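Local coordinates for protein phenylacetaldehyde dehydrogenase (Burkholderia cenocepacia, PDB 4O5H) that probably catalyses the NAD-dependent oxidation of phenylacetaldehyde to phenylacetic acid, as a member of the aldehyde dehydrogenase family, at residues F139-G144 with D475-F480; R96-L101 with K194-L199. All blocks are in the same frame, centred on the assembly; numbering follows the deposited sequence.

Contact 1 of 2, residues F139-G144 with D475-F480; sequences FRYMAG and DNALPF
The backbone N of Ala477, which lies over one face of the Tyr141 ring, donates to Asp475 OD2 at 3.0 Å. The bond is fairly straight. It reaches the oxygen from above the carboxylate plane, about 43° out of it. This is an Asx turn. It sits within a type I beta turn from Asp475 to Leu478, closed by Leu478 N bonding to Asp475 O. The other carboxylate oxygen, Asp475 OD1, hydrogen-bonds to the backbone N of Met158 of the second subunit.

Tyr141 reaches this turn from helix 124-145. Its CG stands anti to the backbone N (chi1 172°), which carries the ring across to Asn476 and Ala477. The carbonyl oxygen of Asn476 lies over the ring near its rim, 3.3 Å from Tyr141 CE2. Asn476 CB makes an off-centre CH-pi contact, 4.2 Å from the centroid of the Tyr141 ring. The Asn476 amide plane is only 23° from that of the ring, but the two side chains run past each other in opposite directions. Ala477 packs farther out along the ring. Ala477 CB is 3.9 Å from Tyr141 CE1. Ala477 CA lies 3.6 Å from Tyr141 OH. Met142 adds a looser contact, with CE 4.3 Å from Asn476 O.

No hydrogen bond joins the two segments. The Tyr141 hydroxyl bonds instead to Trp145 NE1, and the two rings meet steeply. Asn476 also packs on Met134, Gln137 and Cys138, one to two turns earlier on the same helix. Ala477 touches Ile154 of the second subunit. An Asx turn inside a type I turn thus shapes the loop between strands 465-468 and 487-488 where, in this aldehyde dehydrogenase fold, it packs on helix 124-145 and meets the partner subunit.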
loop_
_atom_site.group_PDB
_atom_site.type_symbol
_atom_site.label_atom_id
_atom_site.label_comp_id
_atom_site.label_asym_id
_atom_site.label_seq_id
_atom_site.Cartn_x
_atom_site.Cartn_y
_atom_site.Cartn_z
ATOM N N PHE A 139 -19.742 -10.657 -5.079
ATOM C CA PHE A 139 -19.865 -10.315 -6.487
ATOM C C PHE A 139 -21.008 -9.332 -6.761
ATOM O O PHE A 139 -20.858 -8.428 -7.558
ATOM C CB PHE A 139 -20.018 -11.566 -7.357
ATOM C CG PHE A 139 -18.713 -12.319 -7.578
ATOM C CD1 PHE A 139 -17.743 -11.786 -8.418
ATOM C CD2 PHE A 139 -18.457 -13.504 -6.903
ATOM C CE1 PHE A 139 -16.531 -12.440 -8.602
ATOM C CE2 PHE A 139 -17.244 -14.188 -7.095
ATOM C CZ PHE A 139 -16.280 -13.642 -7.936
ATOM N N ARG A 140 -22.144 -9.513 -6.098
ATOM C CA ARG A 140 -23.290 -8.614 -6.333
ATOM C C ARG A 140 -22.985 -7.187 -5.822
ATOM O O ARG A 140 -23.218 -6.186 -6.535
ATOM C CB ARG A 140 -24.574 -9.162 -5.667
ATOM C CG ARG A 140 -25.797 -8.274 -5.919
ATOM C CD ARG A 140 -27.074 -8.969 -5.527
ATOM N NE ARG A 140 -27.315 -10.162 -6.310
ATOM C CZ ARG A 140 -27.405 -11.396 -5.816
ATOM N NH1 ARG A 140 -27.270 -11.647 -4.525
ATOM N NH2 ARG A 140 -27.636 -12.430 -6.631
ATOM N N TYR A 141 -22.468 -7.105 -4.588
ATOM C CA TYR A 141 -22.130 -5.802 -3.980
ATOM C C TYR A 141 -21.132 -5.053 -4.878
ATOM O O TYR A 141 -21.348 -3.886 -5.260
ATOM C CB TYR A 141 -21.598 -6.002 -2.573
ATOM C CG TYR A 141 -21.040 -4.751 -1.923
ATOM C CD1 TYR A 141 -21.856 -3.868 -1.271
ATOM C CD2 TYR A 141 -19.693 -4.421 -2.058
ATOM C CE1 TYR A 141 -21.349 -2.704 -0.709
ATOM C CE2 TYR A 141 -19.179 -3.249 -1.528
ATOM C CZ TYR A 141 -20.019 -2.406 -0.833
ATOM O OH TYR A 141 -19.505 -1.223 -0.306
ATOM N N MET A 142 -20.055 -5.738 -5.282
ATOM C CA MET A 142 -19.037 -5.101 -6.116
ATOM C C MET A 142 -19.530 -4.772 -7.527
ATOM O O MET A 142 -19.086 -3.809 -8.124
ATOM C CB MET A 142 -17.773 -5.989 -6.165
ATOM C CG MET A 142 -17.105 -6.209 -4.797
ATOM S SD MET A 142 -16.469 -4.675 -4.105
ATOM C CE MET A 142 -16.203 -5.210 -2.416
ATOM N N ALA A 143 -20.431 -5.587 -8.059
ATOM C CA ALA A 143 -21.062 -5.285 -9.322
ATOM C C ALA A 143 -21.621 -3.868 -9.334
ATOM O O ALA A 143 -21.474 -3.110 -10.319
ATOM C CB ALA A 143 -22.181 -6.263 -9.646
ATOM N N GLY A 144 -22.229 -3.496 -8.243
ATOM C CA GLY A 144 -22.814 -2.170 -8.137
ATOM C C GLY A 144 -21.768 -1.062 -8.104
ATOM O O GLY A 144 -22.102 0.073 -8.444
ATOM N N ASP A 475 -19.275 -8.076 6.583
ATOM C CA ASP A 475 -20.258 -7.556 5.649
ATOM C C ASP A 475 -19.503 -6.943 4.487
ATOM O O ASP A 475 -18.448 -6.338 4.677
ATOM C CB ASP A 475 -21.160 -6.515 6.292
ATOM C CG ASP A 475 -22.319 -6.140 5.407
ATOM O OD1 ASP A 475 -23.285 -6.928 5.311
ATOM O OD2 ASP A 475 -22.229 -5.099 4.705
ATOM N N ASN A 476 -20.036 -7.125 3.283
ATOM C CA ASN A 476 -19.394 -6.627 2.075
ATOM C C ASN A 476 -19.163 -5.121 2.050
ATOM O O ASN A 476 -18.286 -4.628 1.330
ATOM C CB ASN A 476 -20.178 -7.080 0.832
ATOM C CG ASN A 476 -20.044 -8.570 0.592
ATOM O OD1 ASN A 476 -21.050 -9.324 0.639
ATOM N ND2 ASN A 476 -18.847 -9.035 0.466
ATOM N N ALA A 477 -19.942 -4.366 2.831
ATOM C CA ALA A 477 -19.797 -2.931 2.889
ATOM C C ALA A 477 -18.760 -2.439 3.915
ATOM O O ALA A 477 -18.467 -1.256 3.962
ATOM C CB ALA A 477 -21.141 -2.277 3.181
ATOM N N LEU A 478 -18.225 -3.334 4.722
ATOM C CA LEU A 478 -17.321 -2.932 5.802
ATOM C C LEU A 478 -15.902 -3.457 5.545
ATOM O O LEU A 478 -15.687 -4.658 5.539
ATOM C CB LEU A 478 -17.808 -3.446 7.154
ATOM C CG LEU A 478 -17.051 -2.892 8.365
ATOM C CD1 LEU A 478 -17.304 -1.411 8.557
ATOM C CD2 LEU A 478 -17.459 -3.646 9.641
ATOM N N PRO A 479 -14.952 -2.547 5.344
ATOM C CA PRO A 479 -13.602 -2.992 5.022
ATOM C C PRO A 479 -12.963 -3.797 6.152
ATOM O O PRO A 479 -13.236 -3.575 7.339
ATOM C CB PRO A 479 -12.839 -1.699 4.764
ATOM C CG PRO A 479 -13.877 -0.653 4.513
ATOM C CD PRO A 479 -15.093 -1.082 5.288
ATOM N N PHE A 480 -12.052 -4.655 5.757
ATOM C CA PHE A 480 -11.364 -5.578 6.651
ATOM C C PHE A 480 -9.867 -5.577 6.316
ATOM O O PHE A 480 -9.501 -5.676 5.146
ATOM C CB PHE A 480 -11.974 -6.976 6.376
ATOM C CG PHE A 480 -11.281 -8.084 7.061
ATOM C CD1 PHE A 480 -11.543 -8.347 8.429
ATOM C CD2 PHE A 480 -10.380 -8.871 6.395
ATOM C CE1 PHE A 480 -10.884 -9.381 9.110
ATOM C CE2 PHE A 480 -9.713 -9.916 7.063
ATOM C CZ PHE A 480 -9.974 -10.182 8.408
#

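Contact 2 of 2, residues R96-L101 with K194-L199; sequences RLMLVL and KIAPAL
Met98 of helix 91-107 packs on Leu199 and Ala196 of helix 187-201 in the aldehyde dehydrogenase fold. The second helix belongs to a beta-alpha-beta crossover, since it links strands 166-181 and 204-208, which run parallel in the same sheet. The contact is buried, and no hydrogen bond crosses it.

Within residues 96-101, Met98 makes all the close contacts. The sulfur lies against the start of the Leu199 side chain, with Met98 SD 3.8 Å from Leu199 CB. The methyl end goes on to Ala196. There Met98 CE is 3.3 Å from the backbone oxygen, Ala196 O. Met98 CE is also 4.2 Å from Ala196 CB. The torsions explain this reach. The Met98 chain is extended about CB-CG (chi2 -178°) and then bends about CG-SD (chi3 68°). This places SD beside Leu199 and turns CE to Ala196.

Other helices flank this packing. Leu101 packs on Leu223, Ile224 and Ala227 of helix 215-227. Beneath helix 187-201, Ile195 and Ala198 rest on Leu207 and Val205 of strand 204-208.

Helix 187-201 is kinked at Pro197, whose N has no hydrogen to bond to the preceding turn. One turn on, Thr201 OG1 hydrogen-bonds back to the carbonyl oxygens of Pro197 and Ala198.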
loop_
_atom_site.group_PDB
_atom_site.type_symbol
_atom_site.label_atom_id
_atom_site.label_comp_id
_atom_site.label_asym_id
_atom_site.label_seq_id
_atom_site.Cartn_x
_atom_site.Cartn_y
_atom_site.Cartn_z
ATOM N N ARG A 96 -23.244 -5.978 -15.432
ATOM C CA ARG A 96 -24.189 -7.004 -15.860
ATOM C C ARG A 96 -23.596 -8.391 -15.654
ATOM O O ARG A 96 -24.244 -9.291 -15.085
ATOM C CB ARG A 96 -24.579 -6.815 -17.319
ATOM C CG ARG A 96 -25.592 -7.863 -17.795
ATOM C CD ARG A 96 -26.017 -7.713 -19.211
ATOM N NE ARG A 96 -26.685 -6.433 -19.488
ATOM C CZ ARG A 96 -27.997 -6.142 -19.361
ATOM N NH1 ARG A 96 -28.869 -6.978 -18.827
ATOM N NH2 ARG A 96 -28.422 -4.944 -19.734
ATOM N N LEU A 97 -22.363 -8.562 -16.107
ATOM C CA LEU A 97 -21.710 -9.876 -16.047
ATOM C C LEU A 97 -21.511 -10.334 -14.581
ATOM O O LEU A 97 -21.695 -11.498 -14.257
ATOM C CB LEU A 97 -20.377 -9.876 -16.780
ATOM C CG LEU A 97 -20.470 -9.665 -18.301
ATOM C CD1 LEU A 97 -19.085 -9.426 -18.863
ATOM C CD2 LEU A 97 -21.084 -10.862 -18.970
ATOM N N MET A 98 -21.113 -9.411 -13.732
ATOM C CA MET A 98 -20.915 -9.724 -12.311
ATOM C C MET A 98 -22.224 -10.117 -11.677
ATOM O O MET A 98 -22.251 -11.027 -10.844
ATOM C CB MET A 98 -20.271 -8.548 -11.592
ATOM C CG MET A 98 -18.834 -8.306 -12.050
ATOM S SD MET A 98 -18.048 -6.941 -11.170
ATOM C CE MET A 98 -17.925 -7.648 -9.560
ATOM N N LEU A 99 -23.326 -9.444 -12.034
ATOM C CA LEU A 99 -24.638 -9.790 -11.465
ATOM C C LEU A 99 -25.105 -11.179 -11.867
ATOM O O LEU A 99 -25.669 -11.935 -11.053
ATOM C CB LEU A 99 -25.702 -8.747 -11.856
ATOM C CG LEU A 99 -25.501 -7.365 -11.264
ATOM C CD1 LEU A 99 -26.459 -6.363 -11.908
ATOM C CD2 LEU A 99 -25.689 -7.389 -9.759
ATOM N N VAL A 100 -24.858 -11.531 -13.118
ATOM C CA VAL A 100 -25.125 -12.871 -13.619
ATOM C C VAL A 100 -24.319 -13.898 -12.828
ATOM O O VAL A 100 -24.839 -14.927 -12.440
ATOM C CB VAL A 100 -24.788 -12.979 -15.135
ATOM C CG1 VAL A 100 -24.848 -14.431 -15.607
ATOM C CG2 VAL A 100 -25.780 -12.144 -15.950
ATOM N N LEU A 101 -23.057 -13.614 -12.584
ATOM C CA LEU A 101 -22.223 -14.529 -11.832
ATOM C C LEU A 101 -22.725 -14.730 -10.405
ATOM O O LEU A 101 -22.782 -15.878 -9.926
ATOM C CB LEU A 101 -20.770 -14.047 -11.836
ATOM C CG LEU A 101 -19.751 -14.865 -11.025
ATOM C CD1 LEU A 101 -19.719 -16.310 -11.520
ATOM C CD2 LEU A 101 -18.392 -14.206 -11.135
ATOM N N LYS A 194 -11.042 -11.441 -3.691
ATOM C CA LYS A 194 -9.952 -10.932 -4.542
ATOM C C LYS A 194 -10.430 -10.658 -5.944
ATOM O O LYS A 194 -9.966 -9.737 -6.594
ATOM C CB LYS A 194 -8.819 -11.941 -4.678
ATOM C CG LYS A 194 -8.214 -12.466 -3.397
ATOM C CD LYS A 194 -7.514 -11.426 -2.605
ATOM C CE LYS A 194 -6.520 -12.069 -1.645
ATOM N NZ LYS A 194 -6.442 -11.227 -0.425
ATOM N N ILE A 195 -11.276 -11.515 -6.472
ATOM C CA ILE A 195 -11.667 -11.401 -7.887
ATOM C C ILE A 195 -12.713 -10.285 -8.088
ATOM O O ILE A 195 -12.641 -9.557 -9.056
ATOM C CB ILE A 195 -12.227 -12.752 -8.406
ATOM C CG1 ILE A 195 -11.112 -13.796 -8.447
ATOM C CG2 ILE A 195 -12.856 -12.610 -9.793
ATOM C CD1 ILE A 195 -11.635 -15.203 -8.708
ATOM N N ALA A 196 -13.691 -10.178 -7.170
ATOM C CA ALA A 196 -14.825 -9.286 -7.421
ATOM C C ALA A 196 -14.415 -7.810 -7.607
ATOM O O ALA A 196 -14.835 -7.175 -8.555
ATOM C CB ALA A 196 -15.920 -9.444 -6.398
ATOM N N PRO A 197 -13.541 -7.290 -6.746
ATOM C CA PRO A 197 -13.169 -5.894 -6.924
ATOM C C PRO A 197 -12.366 -5.675 -8.182
ATOM O O PRO A 197 -12.432 -4.596 -8.776
ATOM C CB PRO A 197 -12.315 -5.571 -5.694
ATOM C CG PRO A 197 -12.478 -6.693 -4.748
ATOM C CD PRO A 197 -13.038 -7.865 -5.498
ATOM N N ALA A 198 -11.610 -6.679 -8.584
ATOM C CA ALA A 198 -10.876 -6.640 -9.849
ATOM C C ALA A 198 -11.789 -6.538 -11.045
ATOM O O ALA A 198 -11.600 -5.693 -11.912
ATOM C CB ALA A 198 -9.999 -7.867 -9.976
ATOM N N LEU A 199 -12.823 -7.347 -11.081
ATOM C CA LEU A 199 -13.761 -7.287 -12.158
ATOM C C LEU A 199 -14.517 -5.970 -12.207
ATOM O O LEU A 199 -14.751 -5.412 -13.293
ATOM C CB LEU A 199 -14.727 -8.454 -12.079
ATOM C CG LEU A 199 -14.096 -9.858 -12.112
ATOM C CD1 LEU A 199 -15.154 -10.929 -12.025
ATOM C CD2 LEU A 199 -13.306 -10.055 -13.386
#

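The centres of the two contacts lie about 11 Å apart, on the same side of the chain's centre, and the contacts touch. Their segments alternate along the chain: 96-101, 139-144, 194-199, then 475-480. Helix 124-145 is shared: it carries one segment of contact 1, and its other side packs on contact 2. Its Tyr141 side faces the loop of contact 1, while Phe139 and Ala143 meet contact 2. There Phe139 O is 3.6 Å from Met98 CE. Helices 91-107, 124-145 and 187-201 pack against one another. Contact 2 links them to the sheet with strand 204-208; contact 1 extends the packing to a late loop at the subunit interface.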